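Local coordinates for niemann-Pick type C2 protein (Camponotus japonicus, PDB 3WEB), which probably carries fatty acids and related lipid signals in ant chemical communication, and holds oleic acid between its two beta-sheets, at residues 51-56 with 110-115; 4-9 with 122-127; 16-21 with 36-41; 8-13 with 44-49. All blocks are in the same frame, centred on the assembly; numbering follows the deposited sequence.

Contact 1. Residues 51-56 with 110-115. With OLA (oleic acid), chain B.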
loop_
_atom_site.group_PDB
_atom_site.type_symbol
_atom_site.label_atom_id
_atom_site.label_comp_id
_atom_site.label_asym_id
_atom_site.label_seq_id
_atom_site.Cartn_x
_atom_site.Cartn_y
_atom_site.Cartn_z
ATOM N N VAL A 51 10.028 -9.198 -1.025
ATOM C CA VAL A 51 8.957 -8.390 -0.436
ATOM C C VAL A 51 7.603 -9.066 -0.657
ATOM O O VAL A 51 7.278 -9.451 -1.776
ATOM C CB VAL A 51 8.919 -6.959 -1.028
ATOM C CG1 VAL A 51 7.828 -6.120 -0.362
ATOM C CG2 VAL A 51 10.268 -6.273 -0.875
ATOM N N GLU A 52 6.820 -9.193 0.409
ATOM C CA GLU A 52 5.433 -9.667 0.306
ATOM C C GLU A 52 4.502 -8.591 0.854
ATOM O O GLU A 52 4.625 -8.192 2.014
ATOM C CB GLU A 52 5.216 -10.969 1.087
ATOM C CG GLU A 52 5.906 -12.197 0.508
ATOM C CD GLU A 52 5.628 -13.458 1.315
ATOM O OE1 GLU A 52 4.487 -13.968 1.259
ATOM O OE2 GLU A 52 6.550 -13.957 1.997
ATOM N N ALA A 53 3.584 -8.121 0.017
ATOM C CA ALA A 53 2.617 -7.112 0.437
ATOM C C ALA A 53 1.379 -7.737 1.081
ATOM O O ALA A 53 0.996 -8.866 0.765
ATOM C CB ALA A 53 2.213 -6.226 -0.728
ATOM N N LYS A 54 0.771 -6.975 1.987
ATOM C CA LYS A 54 -0.422 -7.382 2.722
ATOM C C LYS A 54 -1.375 -6.198 2.785
ATOM O O LYS A 54 -0.951 -5.058 2.990
ATOM C CB LYS A 54 -0.058 -7.787 4.155
ATOM C CG LYS A 54 0.985 -8.886 4.275
ATOM C CD LYS A 54 0.406 -10.224 3.867
ATOM C CE LYS A 54 1.373 -11.349 4.178
ATOM N NZ LYS A 54 0.765 -12.644 3.765
ATOM N N ALA A 55 -2.665 -6.467 2.624
ATOM C CA ALA A 55 -3.674 -5.422 2.746
ATOM C C ALA A 55 -4.769 -5.822 3.731
ATOM O O ALA A 55 -5.083 -7.007 3.883
ATOM C CB ALA A 55 -4.271 -5.088 1.387
ATOM N N PHE A 56 -5.330 -4.819 4.401
ATOM C CA PHE A 56 -6.407 -5.010 5.364
ATOM C C PHE A 56 -7.432 -3.889 5.232
ATOM O O PHE A 56 -7.079 -2.744 4.953
ATOM C CB PHE A 56 -5.863 -5.034 6.797
ATOM C CG PHE A 56 -4.767 -6.040 7.020
ATOM C CD1 PHE A 56 -3.437 -5.718 6.753
ATOM C CD2 PHE A 56 -5.061 -7.311 7.507
ATOM C CE1 PHE A 56 -2.425 -6.649 6.958
ATOM C CE2 PHE A 56 -4.054 -8.244 7.711
ATOM C CZ PHE A 56 -2.735 -7.915 7.439
ATOM N N ILE A 110 -8.047 1.670 5.462
ATOM C CA ILE A 110 -7.246 0.694 4.748
ATOM C C ILE A 110 -5.879 0.646 5.414
ATOM O O ILE A 110 -5.328 1.688 5.780
ATOM C CB ILE A 110 -7.144 1.056 3.249
ATOM C CG1 ILE A 110 -8.493 0.798 2.571
ATOM C CG2 ILE A 110 -6.036 0.262 2.562
ATOM C CD1 ILE A 110 -8.636 1.441 1.210
ATOM N N MET A 111 -5.362 -0.566 5.609
ATOM C CA MET A 111 -4.005 -0.758 6.098
ATOM C C MET A 111 -3.238 -1.567 5.076
ATOM O O MET A 111 -3.709 -2.600 4.615
ATOM C CB MET A 111 -3.985 -1.470 7.447
ATOM C CG MET A 111 -4.561 -0.654 8.598
ATOM S SD MET A 111 -4.664 -1.623 10.117
ATOM C CE MET A 111 -2.986 -2.251 10.228
ATOM N N TRP A 112 -2.053 -1.087 4.726
ATOM C CA TRP A 112 -1.293 -1.668 3.634
ATOM C C TRP A 112 0.155 -1.792 4.063
ATOM O O TRP A 112 0.778 -0.800 4.461
ATOM C CB TRP A 112 -1.445 -0.774 2.400
ATOM C CG TRP A 112 -0.635 -1.151 1.199
ATOM C CD1 TRP A 112 -0.463 -2.403 0.672
ATOM C CD2 TRP A 112 0.066 -0.249 0.332
ATOM N NE1 TRP A 112 0.327 -2.338 -0.449
ATOM C CE2 TRP A 112 0.666 -1.029 -0.683
ATOM C CE3 TRP A 112 0.257 1.142 0.326
ATOM C CZ2 TRP A 112 1.448 -0.466 -1.703
ATOM C CZ3 TRP A 112 1.033 1.705 -0.697
ATOM C CH2 TRP A 112 1.623 0.896 -1.694
ATOM N N GLU A 113 0.677 -3.017 3.993
ATOM C CA GLU A 113 2.016 -3.322 4.484
ATOM C C GLU A 113 2.902 -3.969 3.432
ATOM O O GLU A 113 2.435 -4.733 2.590
ATOM C CB GLU A 113 1.955 -4.272 5.692
ATOM C CG GLU A 113 0.972 -3.887 6.787
ATOM C CD GLU A 113 0.982 -4.864 7.952
ATOM O OE1 GLU A 113 1.455 -6.012 7.779
ATOM O OE2 GLU A 113 0.514 -4.479 9.046
ATOM N N PHE A 114 4.192 -3.648 3.487
ATOM C CA PHE A 114 5.214 -4.425 2.789
ATOM C C PHE A 114 6.028 -5.128 3.861
ATOM O O PHE A 114 6.523 -4.488 4.790
ATOM C CB PHE A 114 6.165 -3.517 1.993
ATOM C CG PHE A 114 5.681 -3.136 0.619
ATOM C CD1 PHE A 114 4.383 -3.404 0.190
ATOM C CD2 PHE A 114 6.544 -2.476 -0.254
ATOM C CE1 PHE A 114 3.960 -3.041 -1.082
ATOM C CE2 PHE A 114 6.123 -2.110 -1.530
ATOM C CZ PHE A 114 4.831 -2.391 -1.944
ATOM N N ARG A 115 6.153 -6.442 3.732
ATOM C CA ARG A 115 6.995 -7.218 4.627
ATOM C C ARG A 115 8.164 -7.830 3.870
ATOM O O ARG A 115 8.079 -8.077 2.656
ATOM C CB ARG A 115 6.175 -8.315 5.307
ATOM C CG ARG A 115 5.044 -7.779 6.167
ATOM C CD ARG A 115 4.231 -8.911 6.759
ATOM N NE ARG A 115 3.104 -8.414 7.545
ATOM C CZ ARG A 115 2.225 -9.200 8.164
ATOM N NH1 ARG A 115 2.347 -10.524 8.106
ATOM N NH2 ARG A 115 1.220 -8.666 8.845
HETATM C C1 OLA B . -2.858 -6.192 -6.321
HETATM O O1 OLA B . -1.774 -6.725 -5.984
HETATM O O2 OLA B . -3.939 -6.821 -6.366
HETATM C C2 OLA B . -2.860 -4.727 -6.701
HETATM C C3 OLA B . -3.694 -3.915 -5.713
HETATM C C4 OLA B . -2.940 -2.681 -5.235
HETATM C C5 OLA B . -2.605 -2.766 -3.752
HETATM C C6 OLA B . -2.392 -1.388 -3.141
HETATM C C7 OLA B . -3.507 -1.083 -2.148
HETATM C C8 OLA B . -3.314 0.244 -1.416
HETATM C C9 OLA B . -3.773 1.408 -2.272
HETATM C C10 OLA B . -5.035 1.846 -2.334
HETATM C C11 OLA B . -6.171 1.231 -1.549
HETATM C C12 OLA B . -7.448 1.281 -2.375
HETATM C C13 OLA B . -8.218 -0.030 -2.273
HETATM C C14 OLA B . -9.314 -0.085 -3.331
HETATM C C15 OLA B . -10.438 -1.025 -2.914
HETATM C C16 OLA B . -10.435 -2.289 -3.766
HETATM C C17 OLA B . -11.615 -2.299 -4.731
HETATM C C18 OLA B . -12.107 -3.709 -4.984
#
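Arg115 reaches over Lys54 and towards Phe56 on one face of an antiparallel strand pair. Its CB lies 3.6 Å from Glu52 O. CG is placed anti to the carbonyl carbon (chi1 -62°), and the chain then runs extended to NE. CD passes Lys54 CG, which sits over one face of the guanidinium, 3.9 Å from NE. NE and NH2 both bind Glu113 OE1 side-on, each at 2.9 Å, in a salt bridge within the strand. NH1 pairs with Asp119, and Glu113 OE2 with Lys121. An alanine in place of Arg115 would probably leave Glu113 OE1 without its two donors and uncover the aliphatic part of Lys54. Phe56 closes this row: its CE1 lies 4.0 Å from Glu113 CD, with ring and carboxylate planes 62° apart.

The backbones are joined by six hydrogen bonds, from Glu52 with Arg115 to Phe56 with Met111. This is a pairing of neighbouring strands, 51-59 and 107-116, within one sheet of the immunoglobulin-like beta-sandwich of the ML domain. The other face of the pair turns to the lipid pocket. There Ala53 CB touches Phe114 CE1 at 3.6 Å, and Val51 CG1 lies by Phe114 CG. Trp112 carries oleic acid C8 over one face of its indole, 3.8 Å from CD2. Ile110 CD1 meets the same acyl chain further on, 3.7 Å from oleic acid C11.

Contact 2. Residues 4-9 with 122-127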
loop_
_atom_site.group_PDB
_atom_site.type_symbol
_atom_site.label_atom_id
_atom_site.label_comp_id
_atom_site.label_asym_id
_atom_site.label_seq_id
_atom_site.Cartn_x
_atom_site.Cartn_y
_atom_site.Cartn_z
ATOM N N GLU A 4 -0.987 7.538 7.600
ATOM C CA GLU A 4 -0.403 7.287 8.915
ATOM C C GLU A 4 0.526 6.085 8.881
ATOM O O GLU A 4 0.293 5.134 8.144
ATOM C CB GLU A 4 -1.507 6.984 9.931
ATOM C CG GLU A 4 -2.353 8.152 10.399
ATOM C CD GLU A 4 -3.412 7.696 11.392
ATOM O OE1 GLU A 4 -3.055 7.050 12.401
ATOM O OE2 GLU A 4 -4.605 7.972 11.169
ATOM N N ASP A 5 1.564 6.128 9.706
ATOM C CA ASP A 5 2.456 4.987 9.874
ATOM C C ASP A 5 1.845 4.057 10.924
ATOM O O ASP A 5 1.722 4.427 12.095
ATOM C CB ASP A 5 3.849 5.501 10.273
ATOM C CG ASP A 5 4.770 4.414 10.799
ATOM O OD1 ASP A 5 4.518 3.214 10.565
ATOM O OD2 ASP A 5 5.767 4.781 11.467
ATOM N N CYS A 6 1.448 2.855 10.505
ATOM C CA CYS A 6 0.844 1.892 11.440
ATOM C C CYS A 6 1.842 0.897 12.021
ATOM O O CYS A 6 1.452 -0.167 12.512
ATOM C CB CYS A 6 -0.372 1.174 10.837
ATOM S SG CYS A 6 -0.222 0.633 9.118
ATOM N N GLY A 7 3.121 1.260 11.978
ATOM C CA GLY A 7 4.170 0.480 12.617
ATOM C C GLY A 7 4.981 -0.367 11.661
ATOM O O GLY A 7 4.489 -1.344 11.098
ATOM N N SER A 8 6.231 0.024 11.464
ATOM C CA SER A 8 7.176 -0.813 10.733
ATOM C C SER A 8 8.496 -0.858 11.473
ATOM O O SER A 8 8.887 0.121 12.115
ATOM C CB SER A 8 7.351 -0.311 9.303
ATOM O OG SER A 8 7.776 1.033 9.280
ATOM N N GLU A 9 9.174 -2.001 11.416
ATOM C CA GLU A 9 10.415 -2.170 12.161
ATOM C C GLU A 9 11.679 -2.232 11.298
ATOM O O GLU A 9 12.791 -2.093 11.818
ATOM C CB GLU A 9 10.335 -3.379 13.100
ATOM C CG GLU A 9 10.260 -4.723 12.391
ATOM C CD GLU A 9 10.491 -5.903 13.318
ATOM O OE1 GLU A 9 11.378 -5.818 14.198
ATOM O OE2 GLU A 9 9.790 -6.924 13.155
ATOM N N ILE A 122 8.415 -3.709 6.620
ATOM C CA ILE A 122 9.209 -2.627 6.031
ATOM C C ILE A 122 8.389 -1.345 6.087
ATOM O O ILE A 122 8.895 -0.289 6.474
ATOM C CB ILE A 122 9.578 -2.919 4.559
ATOM C CG1 ILE A 122 10.241 -4.298 4.424
ATOM C CG2 ILE A 122 10.497 -1.828 4.014
ATOM C CD1 ILE A 122 10.185 -4.862 3.016
ATOM N N THR A 123 7.117 -1.450 5.695
ATOM C CA THR A 123 6.189 -0.317 5.741
ATOM C C THR A 123 4.831 -0.748 6.259
ATOM O O THR A 123 4.423 -1.893 6.054
ATOM C CB THR A 123 5.962 0.286 4.343
ATOM O OG1 THR A 123 5.440 -0.721 3.471
ATOM C CG2 THR A 123 7.260 0.827 3.771
ATOM N N CYS A 124 4.132 0.186 6.899
ATOM C CA CYS A 124 2.724 0.010 7.252
ATOM C C CYS A 124 2.050 1.359 7.091
ATOM O O CYS A 124 2.376 2.305 7.813
ATOM C CB CYS A 124 2.581 -0.474 8.694
ATOM S SG CYS A 124 0.926 -1.057 9.126
ATOM N N VAL A 125 1.117 1.424 6.143
ATOM C CA VAL A 125 0.398 2.652 5.796
ATOM C C VAL A 125 -1.061 2.465 6.170
ATOM O O VAL A 125 -1.645 1.427 5.871
ATOM C CB VAL A 125 0.484 2.932 4.278
ATOM C CG1 VAL A 125 -0.276 4.204 3.915
ATOM C CG2 VAL A 125 1.943 3.017 3.822
ATOM N N LYS A 126 -1.640 3.465 6.835
ATOM C CA LYS A 126 -3.044 3.425 7.219
ATOM C C LYS A 126 -3.727 4.720 6.789
ATOM O O LYS A 126 -3.234 5.813 7.067
ATOM C CB LYS A 126 -3.168 3.239 8.730
ATOM C CG LYS A 126 -4.586 3.137 9.250
ATOM C CD LYS A 126 -4.552 3.145 10.767
ATOM C CE LYS A 126 -5.803 2.542 11.374
ATOM N NZ LYS A 126 -5.761 2.746 12.849
ATOM N N PHE A 127 -4.847 4.600 6.090
ATOM C CA PHE A 127 -5.569 5.798 5.656
ATOM C C PHE A 127 -7.064 5.533 5.503
ATOM O O PHE A 127 -7.473 4.381 5.280
ATOM C CB PHE A 127 -4.966 6.352 4.356
ATOM C CG PHE A 127 -5.110 5.438 3.175
ATOM C CD1 PHE A 127 -4.213 4.394 2.970
ATOM C CD2 PHE A 127 -6.130 5.639 2.255
ATOM C CE1 PHE A 127 -4.346 3.563 1.868
ATOM C CE2 PHE A 127 -6.274 4.813 1.159
ATOM C CZ PHE A 127 -5.378 3.770 0.967
HETATM O O HOH W 1 5.807 2.330 8.042
#
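Glu4 pairs with Lys126 through two backbone hydrogen bonds, Glu4 N to Lys126 O and Lys126 N to Glu4 O. Its CB packs 3.5 Å from Lys126 O.

Asp5 stands opposite Val125 in a non-hydrogen-bonded pair. OD1 accepts from Gly7 N at 2.8 Å, which makes an Asx turn. The donor comes from above the carboxylate plane.

Cys6 is the middle residue of this turn. Its N donates to Cys124 O at 2.9 Å, from well above the carbonyl plane. Its SG lies between the backbone N and the carbonyl carbon (chi1 42°) and bonds Cys124 SG at 2.0 Å, with a chi3 of -98°. The sulfur also sits beside Lys126 CB, and Met111 of the next strand touches Cys6.

Gly7 brings its O to 3.2 Å from Cys124 CB. Its backbone angles would jam a CB against the preceding carbonyl.

Ser8 turns its CB onto Ile122 O, 3.2 Å away. Its OG donates to Gly11 O and receives a hydrogen from a bridging water. That water also donates to Asp5 OD1 and accepts from Cys124 N, so it joins both segments.

Ile122 and Thr123 both face Phe114 in a classic beta bulge. The short N-terminal strand is thus bound to strand 121-131 by two beta bridges, and the chain beyond it, shaped by the Asx turn, by a bridging water and a disulfide, consistent with the N-to-C-terminal disulfide of the NPC2-type ML fold.

Contact 3. Residues 16-21 with 36-41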
loop_
_atom_site.group_PDB
_atom_site.type_symbol
_atom_site.label_atom_id
_atom_site.label_comp_id
_atom_site.label_asym_id
_atom_site.label_seq_id
_atom_site.Cartn_x
_atom_site.Cartn_y
_atom_site.Cartn_z
ATOM N N ILE A 16 3.026 8.730 -0.174
ATOM C CA ILE A 16 2.048 7.893 -0.866
ATOM C C ILE A 16 1.238 8.786 -1.791
ATOM O O ILE A 16 0.781 9.845 -1.370
ATOM C CB ILE A 16 1.073 7.207 0.119
ATOM C CG1 ILE A 16 1.819 6.586 1.311
ATOM C CG2 ILE A 16 0.188 6.192 -0.600
ATOM C CD1 ILE A 16 2.724 5.417 0.972
ATOM N N ILE A 17 1.078 8.369 -3.047
ATOM C CA ILE A 17 0.216 9.078 -3.990
ATOM C C ILE A 17 -0.809 8.104 -4.549
ATOM O O ILE A 17 -0.451 7.044 -5.056
ATOM C CB ILE A 17 1.001 9.712 -5.160
ATOM C CG1 ILE A 17 2.095 10.643 -4.636
ATOM C CG2 ILE A 17 0.066 10.447 -6.116
ATOM C CD1 ILE A 17 3.125 11.035 -5.682
ATOM N N ILE A 18 -2.080 8.469 -4.435
ATOM C CA ILE A 18 -3.162 7.700 -5.039
ATOM C C ILE A 18 -3.853 8.630 -6.027
ATOM O O ILE A 18 -4.317 9.702 -5.645
ATOM C CB ILE A 18 -4.152 7.156 -3.992
ATOM C CG1 ILE A 18 -3.424 6.242 -2.993
ATOM C CG2 ILE A 18 -5.278 6.386 -4.684
ATOM C CD1 ILE A 18 -4.293 5.732 -1.859
ATOM N N SER A 19 -3.918 8.206 -7.285
ATOM C CA SER A 19 -4.349 9.067 -8.398
ATOM C C SER A 19 -5.739 9.662 -8.237
ATOM O O SER A 19 -5.995 10.762 -8.718
ATOM C CB SER A 19 -4.270 8.311 -9.730
ATOM O OG SER A 19 -5.150 7.202 -9.735
ATOM N N SER A 20 -6.627 8.945 -7.551
ATOM C CA SER A 20 -8.025 9.355 -7.450
ATOM C C SER A 20 -8.306 10.307 -6.286
ATOM O O SER A 20 -9.416 10.831 -6.170
ATOM C CB SER A 20 -8.919 8.116 -7.329
ATOM O OG SER A 20 -8.523 7.328 -6.221
ATOM N N CYS A 21 -7.323 10.534 -5.419
ATOM C CA CYS A 21 -7.568 11.365 -4.250
ATOM C C CYS A 21 -6.394 12.242 -3.865
ATOM O O CYS A 21 -5.263 12.000 -4.281
ATOM C CB CYS A 21 -7.980 10.505 -3.051
ATOM S SG CYS A 21 -6.636 9.561 -2.292
ATOM N N ILE A 36 -6.928 3.012 -10.951
ATOM C CA ILE A 36 -6.323 3.727 -9.838
ATOM C C ILE A 36 -4.821 3.481 -9.912
ATOM O O ILE A 36 -4.380 2.330 -10.018
ATOM C CB ILE A 36 -6.864 3.243 -8.471
ATOM C CG1 ILE A 36 -8.403 3.210 -8.449
ATOM C CG2 ILE A 36 -6.304 4.084 -7.325
ATOM C CD1 ILE A 36 -9.079 4.550 -8.667
ATOM N N HIS A 37 -4.053 4.565 -9.888
ATOM C CA HIS A 37 -2.598 4.471 -9.859
ATOM C C HIS A 37 -2.081 4.827 -8.474
ATOM O O HIS A 37 -2.380 5.892 -7.944
ATOM C CB HIS A 37 -1.986 5.382 -10.918
ATOM C CG HIS A 37 -2.674 5.297 -12.244
ATOM N ND1 HIS A 37 -2.612 4.175 -13.043
ATOM C CD2 HIS A 37 -3.455 6.187 -12.902
ATOM C CE1 HIS A 37 -3.315 4.383 -14.144
ATOM N NE2 HIS A 37 -3.838 5.595 -14.082
ATOM N N VAL A 38 -1.301 3.923 -7.894
ATOM C CA VAL A 38 -0.795 4.105 -6.530
ATOM C C VAL A 38 0.723 4.105 -6.582
ATOM O O VAL A 38 1.316 3.265 -7.259
ATOM C CB VAL A 38 -1.273 2.990 -5.576
ATOM C CG1 VAL A 38 -0.699 3.183 -4.170
ATOM C CG2 VAL A 38 -2.792 2.933 -5.527
ATOM N N SER A 39 1.336 5.060 -5.888
ATOM C CA SER A 39 2.787 5.125 -5.746
ATOM C C SER A 39 3.163 5.200 -4.268
ATOM O O SER A 39 2.492 5.876 -3.489
ATOM C CB SER A 39 3.348 6.361 -6.471
ATOM O OG SER A 39 4.723 6.552 -6.162
ATOM N N MET A 40 4.232 4.504 -3.884
ATOM C CA MET A 40 4.810 4.668 -2.545
ATOM C C MET A 40 6.318 4.819 -2.633
ATOM O O MET A 40 6.979 3.976 -3.231
ATOM C CB MET A 40 4.475 3.475 -1.640
ATOM C CG MET A 40 5.291 3.454 -0.349
ATOM S SD MET A 40 4.744 2.262 0.898
ATOM C CE MET A 40 5.215 0.729 0.112
ATOM N N LYS A 41 6.842 5.897 -2.044
ATOM C CA LYS A 41 8.289 6.064 -1.866
ATOM C C LYS A 41 8.666 5.568 -0.484
ATOM O O LYS A 41 8.119 6.032 0.522
ATOM C CB LYS A 41 8.703 7.525 -2.016
ATOM C CG LYS A 41 8.338 8.131 -3.361
ATOM C CD LYS A 41 8.677 9.610 -3.374
ATOM C CE LYS A 41 8.069 10.295 -4.584
ATOM N NZ LYS A 41 8.451 11.735 -4.608
#
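Ser19 OG lies between its backbone N and carbonyl carbon (chi1 63°), which turns it to the backbone of His37. It accepts from His37 N at 2.9 Å, with a nearly straight N-H...O angle of 173°. Ser19 N returns a bond to His37 O, so one serine meets both the backbone N and the backbone O of His37. The imidazole is near, its CD2 3.7 Å from Ser19 OG, and its ND1 is hydrogen-bonded to Thr96 OG1.

The Ile16 and Met40 side chains lie side by side, pointing the same way. The bend at chi2 (-67°) brings Ile16 CD1 to 3.5 Å from Met40 CG, a tight contact.

The strands 11-18 and 34-44 are antiparallel neighbours in the three-stranded sheet of the beta-sandwich. Ile17 and Ser39 form a hydrogen-bonded pair. Ile18 and Val38, which touch the bound oleic acid, share the inward face with Ile16 and Met40.

Ile36 meets the end of the strand. Its CG2 is 3.7 Å from Ile18 CG2, and its CD1 reaches Ser20 at 3.7 Å from OG, which is hydrogen-bonded to Ser29 O. An alanine at Ile36 would probably leave Ile18 CG2 and the Ser20 side chain without this apolar partner.

Contact 4. Residues 8-13 with 44-49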
loop_
_atom_site.group_PDB
_atom_site.type_symbol
_atom_site.label_atom_id
_atom_site.label_comp_id
_atom_site.label_asym_id
_atom_site.label_seq_id
_atom_site.Cartn_x
_atom_site.Cartn_y
_atom_site.Cartn_z
ATOM N N SER A 8 6.231 0.024 11.464
ATOM C CA SER A 8 7.176 -0.813 10.733
ATOM C C SER A 8 8.496 -0.858 11.473
ATOM O O SER A 8 8.887 0.121 12.115
ATOM C CB SER A 8 7.351 -0.311 9.303
ATOM O OG SER A 8 7.776 1.033 9.280
ATOM N N GLU A 9 9.174 -2.001 11.416
ATOM C CA GLU A 9 10.415 -2.170 12.161
ATOM C C GLU A 9 11.679 -2.232 11.298
ATOM O O GLU A 9 12.791 -2.093 11.818
ATOM C CB GLU A 9 10.335 -3.379 13.100
ATOM C CG GLU A 9 10.260 -4.723 12.391
ATOM C CD GLU A 9 10.491 -5.903 13.318
ATOM O OE1 GLU A 9 11.378 -5.818 14.198
ATOM O OE2 GLU A 9 9.790 -6.924 13.155
ATOM N N VAL A 10 11.522 -2.448 9.991
ATOM C CA VAL A 10 12.691 -2.529 9.103
ATOM C C VAL A 10 12.623 -1.562 7.915
ATOM O O VAL A 10 13.233 -1.783 6.863
ATOM C CB VAL A 10 13.036 -3.977 8.652
ATOM C CG1 VAL A 10 13.522 -4.808 9.829
ATOM C CG2 VAL A 10 11.859 -4.647 7.951
ATOM N N GLY A 11 11.895 -0.471 8.109
ATOM C CA GLY A 11 11.859 0.572 7.094
ATOM C C GLY A 11 10.926 1.702 7.431
ATOM O O GLY A 11 10.371 1.764 8.537
ATOM N N LYS A 12 10.758 2.588 6.460
ATOM C CA LYS A 12 9.858 3.734 6.562
ATOM C C LYS A 12 9.348 4.078 5.175
ATOM O O LYS A 12 9.917 3.634 4.179
ATOM C CB LYS A 12 10.585 4.939 7.174
ATOM C CG LYS A 12 11.775 5.430 6.356
ATOM C CD LYS A 12 12.640 6.418 7.116
ATOM C CE LYS A 12 13.918 6.718 6.348
ATOM N NZ LYS A 12 14.664 7.873 6.931
ATOM N N PHE A 13 8.264 4.845 5.109
ATOM C CA PHE A 13 7.826 5.436 3.835
ATOM C C PHE A 13 7.802 6.950 3.962
ATOM O O PHE A 13 7.615 7.485 5.061
ATOM C CB PHE A 13 6.460 4.895 3.386
ATOM C CG PHE A 13 5.322 5.259 4.299
ATOM C CD1 PHE A 13 4.993 4.441 5.376
ATOM C CD2 PHE A 13 4.557 6.405 4.066
ATOM C CE1 PHE A 13 3.940 4.773 6.217
ATOM C CE2 PHE A 13 3.499 6.739 4.905
ATOM C CZ PHE A 13 3.196 5.924 5.983
ATOM N N PRO A 44 13.961 0.818 3.024
ATOM C CA PRO A 44 14.251 -0.233 4.011
ATOM C C PRO A 44 15.469 0.166 4.849
ATOM O O PRO A 44 16.375 0.848 4.341
ATOM C CB PRO A 44 14.576 -1.456 3.140
ATOM C CG PRO A 44 15.129 -0.876 1.867
ATOM C CD PRO A 44 14.457 0.471 1.676
ATOM N N SER A 45 15.494 -0.232 6.120
ATOM C CA SER A 45 16.622 0.098 6.996
ATOM C C SER A 45 17.630 -1.051 7.055
ATOM O O SER A 45 18.667 -0.950 7.725
ATOM C CB SER A 45 16.137 0.460 8.400
ATOM O OG SER A 45 15.369 -0.591 8.956
ATOM N N VAL A 46 17.293 -2.138 6.362
ATOM C CA VAL A 46 18.143 -3.316 6.197
ATOM C C VAL A 46 18.078 -3.782 4.743
ATOM O O VAL A 46 17.194 -3.363 3.995
ATOM C CB VAL A 46 17.697 -4.482 7.115
ATOM C CG1 VAL A 46 17.870 -4.120 8.589
ATOM C CG2 VAL A 46 16.262 -4.909 6.812
ATOM N N ASP A 47 19.026 -4.628 4.334
ATOM C CA ASP A 47 18.954 -5.256 3.021
ATOM C C ASP A 47 17.770 -6.217 2.993
ATOM O O ASP A 47 17.542 -6.946 3.949
ATOM C CB ASP A 47 20.245 -6.013 2.706
ATOM C CG ASP A 47 21.428 -5.095 2.437
ATOM O OD1 ASP A 47 21.244 -3.894 2.150
ATOM O OD2 ASP A 47 22.568 -5.599 2.510
ATOM N N VAL A 48 17.018 -6.208 1.902
ATOM C CA VAL A 48 15.799 -7.015 1.801
ATOM C C VAL A 48 15.877 -7.936 0.588
ATOM O O VAL A 48 16.107 -7.474 -0.527
ATOM C CB VAL A 48 14.541 -6.106 1.734
ATOM C CG1 VAL A 48 13.275 -6.918 1.476
ATOM C CG2 VAL A 48 14.406 -5.287 3.009
ATOM N N LYS A 49 15.690 -9.239 0.812
ATOM C CA LYS A 49 15.805 -10.225 -0.261
ATOM C C LYS A 49 14.526 -10.429 -1.060
ATOM O O LYS A 49 14.578 -10.671 -2.263
ATOM C CB LYS A 49 16.304 -11.563 0.284
ATOM C CG LYS A 49 17.802 -11.579 0.549
ATOM C CD LYS A 49 18.290 -12.947 1.001
ATOM C CE LYS A 49 18.072 -14.023 -0.052
ATOM N NZ LYS A 49 18.485 -15.360 0.451
HETATM O O HOH W 2 15.812 -2.324 10.904
HETATM O O HOH W 3 13.974 0.967 10.957
#
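Gly11 and Pro44 face each other as an antiparallel non-hydrogen-bonded pair, their CA atoms 4.0 Å apart, and beside them Ser45 N donates to Val10 O at 2.8 Å. That N-H...O bond is nearly straight at 170°, but the donor stands above the carbonyl plane. Gly11 has a nearly fully extended backbone. A CB on it would press against Pro44 CA.

Ser45 OG sits between its own backbone N and carbonyl carbon (chi1 57°), which turns it over the carbonyl of Val10. It is 3.1 Å from Val10 C, and its angle to Val10 O is too poor for a hydrogen bond. Two waters serve the hydroxyl instead, at 2.6 Å and 2.9 Å from Ser45 OG. The nearer donates to Glu9 O, and the other does so weakly.

The contact lies at one end of the beta-sandwich. There the strand 11-18 begins next to the loop that carries the chain from strand 34-44 to strand 51-59. Val10 and Val46 supply its apolar part. Val46 CG2 touches Val10 CB at 3.8 Å and lies a little farther from CG1, and the two side chains cross obliquely. Val10 also packs on Ile122 and Asn116, so it joins the loop to the opposite sheet. On the other segment, Ser45 O accepts from Lys87 NZ. Ser8 OG binds Gly11 O, 2.8 Å away, and ties the loop before the strand to its first residue.

From the N terminus, the chain first enters contact 2, where residues 4-9 meet 122-127 near the C-terminal end. This closes the widest loop, and contacts 1 and 3 lie wholly within it. Contact 4 starts from the same residues, sharing Ser8 and Glu9, and closes at 44-49. It encloses contact 3, which joins strands 11-18 and 34-44 in the three-stranded sheet. Contact 1 opens just after contact 4 closes and pairs strands 51-59 and 107-116 in the other sheet, next to strand 121-131 of contact 2. Met40 of contact 3 packs against Phe114, Trp112 and Val125, tying the two sheets across the interior.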